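Local structure of 3-dehydroquinate dehydratase (Zymomonas mobilis subsp. mobilis, 6SMF) at residues A[65-70]-A[97-102]; A[36-41]-A[52-57]; A[42-47]-A[141-146]; A[103-108]-A[121-126]. The protein probably catalyses the trans-dehydration of 3-dehydroquinate to 3-dehydroshikimate through an enolate intermediate, a step of the shikimate pathway towards chorismate. All blocks are in the same frame, centred on the assembly; numbering follows the deposited sequence. Where two conformers were deposited one is given.

Contact 1: A[65-70]-A[97-102]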
# COMPACT_ATOMS: atom_id res chain seq x y z
N ASP A 65 -26.15 -21.51 -2.45
CA ASP A 65 -27.13 -22.64 -2.52
C ASP A 65 -27.62 -22.78 -3.97
O ASP A 65 -27.58 -23.86 -4.52
CB ASP A 65 -28.35 -22.45 -1.60
CG ASP A 65 -28.09 -22.30 -0.09
OD1 ASP A 65 -27.06 -22.86 0.43
OD2 ASP A 65 -28.98 -21.70 0.56
N TRP A 66 -28.00 -21.66 -4.60
CA TRP A 66 -28.58 -21.62 -5.97
C TRP A 66 -27.52 -21.99 -7.01
O TRP A 66 -27.83 -22.79 -7.89
CB TRP A 66 -29.26 -20.27 -6.27
CG TRP A 66 -30.47 -20.05 -5.43
CD1 TRP A 66 -31.25 -21.02 -4.86
CD2 TRP A 66 -31.08 -18.81 -5.06
NE1 TRP A 66 -32.26 -20.47 -4.13
CE2 TRP A 66 -32.20 -19.11 -4.26
CE3 TRP A 66 -30.79 -17.47 -5.32
CZ2 TRP A 66 -33.03 -18.13 -3.73
CZ3 TRP A 66 -31.62 -16.49 -4.81
CH2 TRP A 66 -32.72 -16.82 -4.02
N LEU A 67 -26.30 -21.51 -6.87
CA LEU A 67 -25.22 -21.95 -7.78
C LEU A 67 -25.09 -23.46 -7.69
O LEU A 67 -25.02 -24.10 -8.74
CB LEU A 67 -23.93 -21.21 -7.41
CG LEU A 67 -23.91 -19.74 -7.85
CD1 LEU A 67 -22.82 -18.98 -7.10
CD2 LEU A 67 -23.72 -19.64 -9.37
N GLN A 68 -25.12 -24.02 -6.48
CA GLN A 68 -24.88 -25.47 -6.27
C GLN A 68 -26.08 -26.24 -6.82
O GLN A 68 -25.90 -27.34 -7.40
CB GLN A 68 -24.65 -25.76 -4.78
CG GLN A 68 -23.43 -25.06 -4.17
CD GLN A 68 -23.21 -25.39 -2.71
OE1 GLN A 68 -24.05 -26.00 -2.08
NE2 GLN A 68 -22.07 -24.99 -2.17
N GLU A 69 -27.28 -25.70 -6.60
CA GLU A 69 -28.56 -26.28 -7.07
C GLU A 69 -28.56 -26.31 -8.60
O GLU A 69 -29.07 -27.31 -9.18
CB GLU A 69 -29.74 -25.47 -6.51
CG GLU A 69 -31.12 -25.97 -6.93
CD GLU A 69 -32.28 -25.10 -6.48
OE1 GLU A 69 -32.09 -24.28 -5.52
OE2 GLU A 69 -33.38 -25.26 -7.06
N ALA A 70 -28.02 -25.28 -9.25
CA ALA A 70 -27.93 -25.28 -10.73
C ALA A 70 -27.04 -26.43 -11.18
O ALA A 70 -27.40 -27.09 -12.16
CB ALA A 70 -27.43 -23.98 -11.26
N ARG A 97 -16.20 -21.48 -9.20
CA ARG A 97 -15.07 -22.34 -9.59
C ARG A 97 -15.34 -23.83 -9.33
O ARG A 97 -14.86 -24.66 -10.15
CB ARG A 97 -13.82 -21.82 -8.93
CG ARG A 97 -13.28 -20.64 -9.72
CD ARG A 97 -11.90 -20.22 -9.30
NE ARG A 97 -10.83 -20.92 -10.02
CZ ARG A 97 -9.83 -21.58 -9.43
NH1 ARG A 97 -9.76 -21.66 -8.12
NH2 ARG A 97 -8.95 -22.24 -10.17
N ALA A 98 -16.09 -24.18 -8.28
CA ALA A 98 -16.32 -25.60 -7.88
C ALA A 98 -17.31 -26.26 -8.85
O ALA A 98 -17.10 -27.42 -9.15
CB ALA A 98 -16.86 -25.67 -6.48
N ILE A 99 -18.32 -25.53 -9.31
CA ILE A 99 -19.37 -26.06 -10.23
C ILE A 99 -18.86 -26.01 -11.67
O ILE A 99 -18.00 -25.18 -11.96
CB ILE A 99 -20.70 -25.31 -10.08
CG1 ILE A 99 -20.65 -23.90 -10.68
CG2 ILE A 99 -21.11 -25.32 -8.62
CD1 ILE A 99 -21.96 -23.15 -10.65
N THR A 100 -19.38 -26.90 -12.51
CA THR A 100 -19.01 -27.06 -13.95
C THR A 100 -19.92 -26.25 -14.87
O THR A 100 -19.58 -26.12 -16.04
CB THR A 100 -19.20 -28.49 -14.44
OG1 THR A 100 -18.83 -29.37 -13.39
CG2 THR A 100 -18.38 -28.73 -15.70
N VAL A 101 -21.08 -25.82 -14.38
CA VAL A 101 -22.04 -24.96 -15.12
C VAL A 101 -21.36 -23.62 -15.37
O VAL A 101 -20.98 -22.96 -14.41
CB VAL A 101 -23.33 -24.75 -14.31
CG1 VAL A 101 -24.32 -23.86 -15.05
CG2 VAL A 101 -23.97 -26.08 -13.93
N PRO A 102 -21.27 -23.14 -16.64
CA PRO A 102 -20.77 -21.80 -16.91
C PRO A 102 -21.61 -20.70 -16.23
O PRO A 102 -22.81 -20.81 -16.19
CB PRO A 102 -20.86 -21.59 -18.42
CG PRO A 102 -21.33 -22.93 -19.01
CD PRO A 102 -21.74 -23.83 -17.85
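Gln68 and Ile99 bring their CA atoms to 6.8 Å, and two residues further along each segment Ala70 and Val101 repeat the approach at 7.4 Å between CA atoms. Segment 65-70 is helical throughout. Segment 97-102 ends a helix; Ile99 is the first residue to leave helical backbone angles, and the chain continues as a turn. Ile99 does most of the touching. Its chi1 of 73° tucks CG1 in over the backbone, between N and C, and from there the extended CD1 reaches the first helix, 3.7 Å from Leu67 O. The same methyl meets Leu67 CD2 at 4.1 Å, the two side chains crossing at about a right angle, while the CG2 branch faces the backbone at Gln68 CA, 4.4 Å away. The setting is a flavodoxin-like alpha/beta fold, in which helices 60-72 and 90-98 lie against a parallel sheet; Leu67, Ala70 and Val101 all rest on Val78 of strand 77-81. Val101 reaches the helix backbone through CG2, 4.0 Å from Ala70 O. Gln68 turns its CB away from this interface, and its amide is held by a second subunit: OE1 bonds to Asn19 and Asn58 of that chain, and NE2 to its Asn17.

Contact 2: A[36-41]-A[52-57]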
# COMPACT_ATOMS: atom_id res chain seq x y z
N ASP A 36 -40.40 -6.46 -14.12
CA ASP A 36 -40.41 -6.02 -15.55
C ASP A 36 -39.30 -6.76 -16.30
O ASP A 36 -39.54 -7.23 -17.41
CB ASP A 36 -40.25 -4.50 -15.70
CG ASP A 36 -41.44 -3.65 -15.29
OD1 ASP A 36 -42.61 -4.16 -15.29
OD2 ASP A 36 -41.18 -2.48 -15.00
N ILE A 37 -38.13 -6.87 -15.70
CA ILE A 37 -36.94 -7.51 -16.33
C ILE A 37 -37.17 -9.03 -16.42
O ILE A 37 -36.85 -9.60 -17.50
CB ILE A 37 -35.67 -7.11 -15.55
CG1 ILE A 37 -35.30 -5.67 -15.88
CG2 ILE A 37 -34.52 -8.06 -15.81
CD1 ILE A 37 -34.14 -5.12 -15.10
N ALA A 38 -37.71 -9.63 -15.35
CA ALA A 38 -38.14 -11.05 -15.30
C ALA A 38 -39.13 -11.32 -16.44
O ALA A 38 -39.01 -12.38 -17.11
CB ALA A 38 -38.73 -11.36 -13.94
N ASN A 39 -40.08 -10.41 -16.66
CA ASN A 39 -41.12 -10.56 -17.71
C ASN A 39 -40.44 -10.50 -19.08
O ASN A 39 -40.68 -11.40 -19.90
CB ASN A 39 -42.26 -9.56 -17.52
CG ASN A 39 -43.08 -9.83 -16.22
OD1 ASN A 39 -42.94 -10.89 -15.54
ND2 ASN A 39 -43.97 -8.90 -15.89
N LYS A 40 -39.56 -9.50 -19.29
CA LYS A 40 -38.80 -9.34 -20.57
C LYS A 40 -38.13 -10.69 -20.89
O LYS A 40 -38.28 -11.16 -22.06
CB LYS A 40 -37.76 -8.23 -20.48
CG LYS A 40 -38.07 -6.89 -21.13
CD LYS A 40 -36.86 -5.90 -20.95
CE LYS A 40 -36.53 -5.00 -22.14
NZ LYS A 40 -37.77 -4.50 -22.79
N LEU A 41 -37.48 -11.27 -19.85
CA LEU A 41 -36.55 -12.43 -19.95
C LEU A 41 -37.33 -13.71 -20.23
O LEU A 41 -36.87 -14.49 -21.08
CB LEU A 41 -35.72 -12.57 -18.67
CG LEU A 41 -34.58 -11.55 -18.51
CD1 LEU A 41 -33.93 -11.65 -17.14
CD2 LEU A 41 -33.52 -11.73 -19.59
N VAL A 52 -36.18 -20.60 -17.87
CA VAL A 52 -35.36 -19.57 -17.20
C VAL A 52 -35.83 -19.57 -15.74
O VAL A 52 -37.06 -19.48 -15.56
CB VAL A 52 -35.58 -18.26 -17.98
CG1 VAL A 52 -36.44 -17.26 -17.23
CG2 VAL A 52 -34.29 -17.63 -18.47
N GLU A 53 -34.95 -19.81 -14.76
CA GLU A 53 -35.38 -19.84 -13.34
C GLU A 53 -34.77 -18.62 -12.68
O GLU A 53 -33.55 -18.59 -12.54
CB GLU A 53 -34.99 -21.10 -12.56
CG GLU A 53 -36.01 -21.39 -11.47
CD GLU A 53 -37.15 -22.22 -12.06
OE1 GLU A 53 -38.20 -21.65 -12.39
OE2 GLU A 53 -36.97 -23.45 -12.24
N ILE A 54 -35.61 -17.66 -12.31
CA ILE A 54 -35.23 -16.28 -11.90
C ILE A 54 -35.49 -16.15 -10.40
O ILE A 54 -36.63 -16.35 -10.00
CB ILE A 54 -36.02 -15.22 -12.70
CG1 ILE A 54 -35.92 -15.49 -14.21
CG2 ILE A 54 -35.59 -13.82 -12.32
CD1 ILE A 54 -36.49 -14.39 -15.09
N ARG A 55 -34.48 -15.74 -9.64
CA ARG A 55 -34.51 -15.66 -8.17
C ARG A 55 -33.72 -14.43 -7.70
O ARG A 55 -32.81 -13.96 -8.43
CB ARG A 55 -33.86 -16.94 -7.63
CG ARG A 55 -34.63 -18.18 -8.01
CD ARG A 55 -34.14 -19.47 -7.38
NE ARG A 55 -35.01 -20.49 -7.96
CZ ARG A 55 -34.98 -21.79 -7.68
NH1 ARG A 55 -34.10 -22.31 -6.83
NH2 ARG A 55 -35.87 -22.55 -8.28
N GLN A 56 -34.02 -13.98 -6.49
CA GLN A 56 -33.36 -12.83 -5.84
C GLN A 56 -33.29 -13.15 -4.36
O GLN A 56 -34.23 -13.76 -3.84
CB GLN A 56 -34.16 -11.55 -6.10
CG GLN A 56 -33.42 -10.30 -5.66
CD GLN A 56 -33.63 -10.00 -4.20
OE1 GLN A 56 -34.70 -10.32 -3.64
NE2 GLN A 56 -32.62 -9.38 -3.59
N SER A 57 -32.21 -12.73 -3.71
CA SER A 57 -32.06 -12.80 -2.25
C SER A 57 -31.07 -11.73 -1.82
O SER A 57 -30.17 -11.38 -2.63
CB SER A 57 -31.64 -14.18 -1.82
OG SER A 57 -31.30 -14.22 -0.44
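Ala38 is the first residue along helix segment 36-41 to meet the strand, and the methyl that reaches it belongs to Ile54. Ile54 CD1 comes to 3.7 Å from Ala38 CA and 3.9 Å from Ala38 CB, touching the helix at its backbone as much as at its side chain. The two CA atoms are 6.9 Å apart here, a short spacing that the small alanine allows. Ile54 gets there with CG1 beside its backbone N (chi1 -51°) and with the chain beyond it extended, which leaves CD1 as the leading atom. One turn further on, Leu41 closes over the same methyl: its CB lies 4.1 Å from Ile54 CD1. The branch beyond CB swings on towards Ile12 of strand 9-14 and towards Tyr139 and Leu143 of helix 136-147. Leu41 and Val52 are 7.7 Å apart between CA atoms. The helix belongs to the beta-alpha-beta crossover that joins strand 9-14 to its neighbour, strand 51-56, and here it packs on the second of these. On the far side of that strand Arg55 engages Trp66 and Glu69. With one methyl meeting alanine and leucine carbons and the helix backbone, the contact rests on van der Waals packing, probably with a hydrophobic contribution, and no directional bond sets the register.

Contact 3: A[42-47]-A[141-146]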
# COMPACT_ATOMS: atom_id res chain seq x y z
N LYS A 42 -38.45 -13.91 -19.53
CA LYS A 42 -39.37 -15.07 -19.74
C LYS A 42 -39.84 -15.12 -21.20
O LYS A 42 -39.87 -16.25 -21.74
CB LYS A 42 -40.57 -15.02 -18.79
CG LYS A 42 -40.23 -15.55 -17.41
CD LYS A 42 -41.13 -15.08 -16.33
CE LYS A 42 -40.95 -15.92 -15.09
NZ LYS A 42 -41.58 -15.23 -13.94
N LEU A 43 -40.14 -13.95 -21.79
CA LEU A 43 -40.57 -13.80 -23.22
C LEU A 43 -39.40 -14.10 -24.16
O LEU A 43 -39.64 -14.74 -25.20
CB LEU A 43 -41.07 -12.38 -23.48
CG LEU A 43 -42.55 -12.12 -23.24
CD1 LEU A 43 -42.83 -10.63 -23.39
CD2 LEU A 43 -43.41 -12.95 -24.17
N GLN A 44 -38.21 -13.60 -23.84
CA GLN A 44 -37.00 -13.80 -24.66
C GLN A 44 -36.71 -15.30 -24.68
O GLN A 44 -36.32 -15.84 -25.77
CB GLN A 44 -35.85 -12.97 -24.07
CG GLN A 44 -34.71 -12.72 -25.03
CD GLN A 44 -33.50 -12.25 -24.26
OE1 GLN A 44 -33.60 -11.60 -23.21
NE2 GLN A 44 -32.34 -12.60 -24.78
N ALA A 45 -36.94 -15.94 -23.53
CA ALA A 45 -36.68 -17.38 -23.27
C ALA A 45 -37.61 -18.22 -24.14
O ALA A 45 -37.15 -19.26 -24.62
CB ALA A 45 -36.83 -17.69 -21.79
N GLU A 46 -38.85 -17.79 -24.35
CA GLU A 46 -39.79 -18.43 -25.30
C GLU A 46 -39.18 -18.35 -26.71
O GLU A 46 -39.02 -19.40 -27.32
CB GLU A 46 -41.17 -17.78 -25.19
CG GLU A 46 -42.32 -18.73 -24.93
CD GLU A 46 -43.60 -17.98 -24.53
OE1 GLU A 46 -43.50 -17.20 -23.56
OE2 GLU A 46 -44.67 -18.17 -25.19
N LYS A 47 -38.78 -17.15 -27.18
CA LYS A 47 -38.18 -16.97 -28.54
C LYS A 47 -36.95 -17.89 -28.69
O LYS A 47 -36.64 -18.24 -29.85
CB LYS A 47 -37.82 -15.50 -28.79
N LEU A 141 -28.71 -9.77 -23.35
CA LEU A 141 -27.44 -10.18 -24.04
C LEU A 141 -26.88 -11.45 -23.42
O LEU A 141 -26.42 -12.37 -24.16
CB LEU A 141 -26.41 -9.06 -23.92
CG LEU A 141 -26.67 -7.81 -24.76
CD1 LEU A 141 -25.89 -6.63 -24.20
CD2 LEU A 141 -26.25 -8.06 -26.19
N ALA A 142 -26.89 -11.49 -22.10
CA ALA A 142 -26.42 -12.64 -21.29
C ALA A 142 -27.27 -13.86 -21.67
O ALA A 142 -26.71 -14.93 -21.90
CB ALA A 142 -26.51 -12.27 -19.82
N LEU A 143 -28.59 -13.69 -21.80
CA LEU A 143 -29.49 -14.83 -22.08
C LEU A 143 -29.25 -15.34 -23.52
O LEU A 143 -29.26 -16.60 -23.68
CB LEU A 143 -30.95 -14.43 -21.81
CG LEU A 143 -31.98 -15.54 -22.02
CD1 LEU A 143 -31.60 -16.86 -21.34
CD2 LEU A 143 -33.36 -15.10 -21.54
N ASP A 144 -29.00 -14.46 -24.51
CA ASP A 144 -28.65 -14.88 -25.91
C ASP A 144 -27.33 -15.67 -25.85
O ASP A 144 -27.26 -16.76 -26.39
CB ASP A 144 -28.48 -13.71 -26.89
CG ASP A 144 -29.73 -13.10 -27.53
OD1 ASP A 144 -30.59 -13.84 -28.07
OD2 ASP A 144 -29.81 -11.85 -27.55
N ALA A 145 -26.32 -15.14 -25.18
CA ALA A 145 -24.97 -15.75 -25.16
C ALA A 145 -25.04 -17.15 -24.50
O ALA A 145 -24.34 -18.11 -24.97
CB ALA A 145 -24.05 -14.81 -24.44
N ALA A 146 -25.87 -17.22 -23.43
CA ALA A 146 -26.10 -18.38 -22.55
C ALA A 146 -26.83 -19.49 -23.31
O ALA A 146 -26.51 -20.68 -23.10
CB ALA A 146 -26.89 -17.91 -21.35
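The amide of Gln44 has Leu143 over one of its faces: CD2 stands almost straight above the amide carbon, 3.9 Å from Gln44 CD, and Leu143 CB lies over the same side, 3.8 Å from Gln44 NE2. That NE2 in turn sits above a face of the Asp144 carboxylate, 3.8 Å from Asp144 CG, with the amide and carboxylate planes 60° apart. It is too far from either oxygen for a hydrogen bond, and because Asp144 was deposited in two conformers this approach is doubtful. The amide nitrogen has its partner elsewhere: NE2 is hydrogen-bonded to Ser140 O, one turn before Asp144, which is consistent with the amide's orientation. Gln44 reaches across with CG anti to the backbone N (chi1 -161°) and the chain extended, while Leu143 comes from the opposite direction. The two helices, 34-48 and 136-147, are neighbours on one face of the parallel sheet of a flavodoxin-like fold. The axes of segments 42-47 and 141-146 come within 10.6 Å and run in the same general direction, crossing at -27°, and the closest pair of CA atoms belongs to Ala45 and Leu143. At that point Leu143 CD2 also meets Ala45 CB at 4.3 Å, so one methyl touches both the glutamine stem and the alanine. Towards the sheet, Ala142 packs on Ile79, Ile104 and Val106. Leu141 and Ala145 instead face a third subunit, each packing on the other's counterpart, Ala145 and Leu141 of that chain.

Contact 4: A[103-108]-A[121-126]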
# COMPACT_ATOMS: atom_id res chain seq x y z
N VAL A 103 -20.92 -19.69 -15.70
CA VAL A 103 -21.53 -18.49 -15.07
C VAL A 103 -21.17 -17.25 -15.91
O VAL A 103 -19.99 -17.06 -16.27
CB VAL A 103 -21.07 -18.35 -13.62
CG1 VAL A 103 -21.70 -17.12 -12.96
CG2 VAL A 103 -21.34 -19.60 -12.83
N ILE A 104 -22.20 -16.48 -16.25
CA ILE A 104 -22.06 -15.13 -16.87
C ILE A 104 -22.38 -14.07 -15.81
O ILE A 104 -23.50 -14.09 -15.22
CB ILE A 104 -22.98 -15.03 -18.07
CG1 ILE A 104 -22.60 -16.06 -19.12
CG2 ILE A 104 -22.94 -13.62 -18.63
CD1 ILE A 104 -23.66 -16.24 -20.17
N GLU A 105 -21.41 -13.19 -15.55
CA GLU A 105 -21.58 -12.04 -14.65
C GLU A 105 -22.42 -11.00 -15.39
O GLU A 105 -22.11 -10.72 -16.54
CB GLU A 105 -20.23 -11.44 -14.27
CG GLU A 105 -20.31 -10.45 -13.14
CD GLU A 105 -18.96 -9.82 -12.77
OE1 GLU A 105 -17.91 -10.07 -13.50
OE2 GLU A 105 -18.96 -9.06 -11.75
N VAL A 106 -23.42 -10.44 -14.71
CA VAL A 106 -24.26 -9.34 -15.22
C VAL A 106 -24.32 -8.19 -14.21
O VAL A 106 -24.45 -8.45 -13.01
CB VAL A 106 -25.65 -9.88 -15.59
CG1 VAL A 106 -26.68 -8.80 -15.57
CG2 VAL A 106 -25.59 -10.54 -16.94
N HIS A 107 -24.20 -6.96 -14.71
CA HIS A 107 -24.51 -5.72 -13.98
C HIS A 107 -25.35 -4.82 -14.90
O HIS A 107 -25.02 -4.68 -16.09
CB HIS A 107 -23.25 -4.97 -13.50
CG HIS A 107 -22.30 -5.86 -12.77
ND1 HIS A 107 -22.56 -6.34 -11.51
CD2 HIS A 107 -21.12 -6.39 -13.15
CE1 HIS A 107 -21.55 -7.07 -11.12
NE2 HIS A 107 -20.65 -7.12 -12.13
N LEU A 108 -26.38 -4.21 -14.32
CA LEU A 108 -27.15 -3.13 -14.94
C LEU A 108 -26.23 -1.96 -15.25
O LEU A 108 -26.27 -1.44 -16.37
CB LEU A 108 -28.25 -2.72 -13.96
CG LEU A 108 -29.29 -3.78 -13.61
CD1 LEU A 108 -30.02 -3.35 -12.33
CD2 LEU A 108 -30.28 -3.97 -14.76
N SER A 121 -14.12 -7.58 -8.65
CA SER A 121 -15.20 -8.53 -8.92
C SER A 121 -14.75 -9.98 -8.64
O SER A 121 -14.09 -10.60 -9.50
CB SER A 121 -15.70 -8.35 -10.30
OG SER A 121 -16.73 -9.28 -10.49
N TYR A 122 -15.08 -10.50 -7.47
CA TYR A 122 -14.82 -11.93 -7.14
C TYR A 122 -15.61 -12.78 -8.15
O TYR A 122 -15.08 -13.76 -8.65
CB TYR A 122 -15.15 -12.23 -5.69
CG TYR A 122 -14.09 -11.82 -4.72
CD1 TYR A 122 -12.84 -12.42 -4.70
CD2 TYR A 122 -14.32 -10.79 -3.81
CE1 TYR A 122 -11.87 -12.06 -3.76
CE2 TYR A 122 -13.34 -10.39 -2.92
CZ TYR A 122 -12.13 -11.03 -2.88
OH TYR A 122 -11.22 -10.64 -1.92
N VAL A 123 -16.79 -12.36 -8.56
CA VAL A 123 -17.55 -13.13 -9.60
C VAL A 123 -16.76 -13.16 -10.91
O VAL A 123 -16.53 -14.28 -11.45
CB VAL A 123 -18.93 -12.53 -9.84
CG1 VAL A 123 -19.56 -13.17 -11.05
CG2 VAL A 123 -19.80 -12.68 -8.61
N GLY A 124 -16.36 -11.99 -11.39
CA GLY A 124 -15.60 -11.84 -12.64
C GLY A 124 -14.32 -12.65 -12.65
O GLY A 124 -13.89 -13.07 -13.72
N GLU A 125 -13.69 -12.82 -11.49
CA GLU A 125 -12.41 -13.57 -11.40
C GLU A 125 -12.67 -15.07 -11.64
O GLU A 125 -11.72 -15.76 -11.95
CB GLU A 125 -11.77 -13.33 -10.04
CG GLU A 125 -11.16 -11.96 -9.96
CD GLU A 125 -10.49 -11.61 -8.65
OE1 GLU A 125 -9.87 -12.52 -8.04
OE2 GLU A 125 -10.58 -10.42 -8.28
N ALA A 126 -13.90 -15.55 -11.52
CA ALA A 126 -14.23 -16.99 -11.57
C ALA A 126 -15.15 -17.33 -12.75
O ALA A 126 -15.17 -18.49 -13.15
CB ALA A 126 -14.89 -17.38 -10.29
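Glu105 OE2 receives two donors. Ser121 OG gives it a hydrogen bond of 2.6 Å, arriving on the syn side but 33° out of the carboxylate plane. His107 NE2 bonds to the same oxygen at 2.6 Å from the opposite face, well above that plane, while the oxygen itself stays close to the plane of the imidazole ring. This bond probably fixes the orientation of His107, the likely proton donor of the active site; its ND1 is hydrogen-bonded to a citrate, probably from the crystallisation liquor. The serine is fixed in turn. Ser121 is the N-cap of the short helix 122-126, and its OG accepts from Gly124 N at 2.9 Å. The other carboxylate oxygen is tightly packed, with Glu105 OE1 3.0 Å from Gly124 CA, and it bonds to Thr130 OG1. Along the stem, which an anti chi1 (-168°) and an extended chain carry straight to the helix, Val123 CG1 touches Glu105 CG at 3.5 Å. Strand 103-107, helix 122-126 and strand 129-132 form one beta-alpha-beta unit: strand 103-107 lies between 77-81 and 129-132 in the sheet, the helix beside 90-98, and helix 136-147 covers Ile104 and Val106 on the other face.

In the fold
The four contacts divide between the two faces of one parallel sheet. Contacts 2 and 3 share helix 34-48 and meet around Leu41, Val52 and Leu143, contact 2 buried against an outer strand and contact 3 only partly buried between helices. Contacts 1 and 4 are both buried on the other face and touch where Arg97 packs on Ala126. Chemistry follows place: contacts 1 and 2 rest on methyl groups packed against side chains and helix backbone, contact 3 adds a polar amide lying over a leucine, and contact 4, which holds part of the probable active site, is built on a buried carboxylate. A salt bridge between Glu69 and Arg55 joins contacts 1 and 2 past the sheet's outer strand.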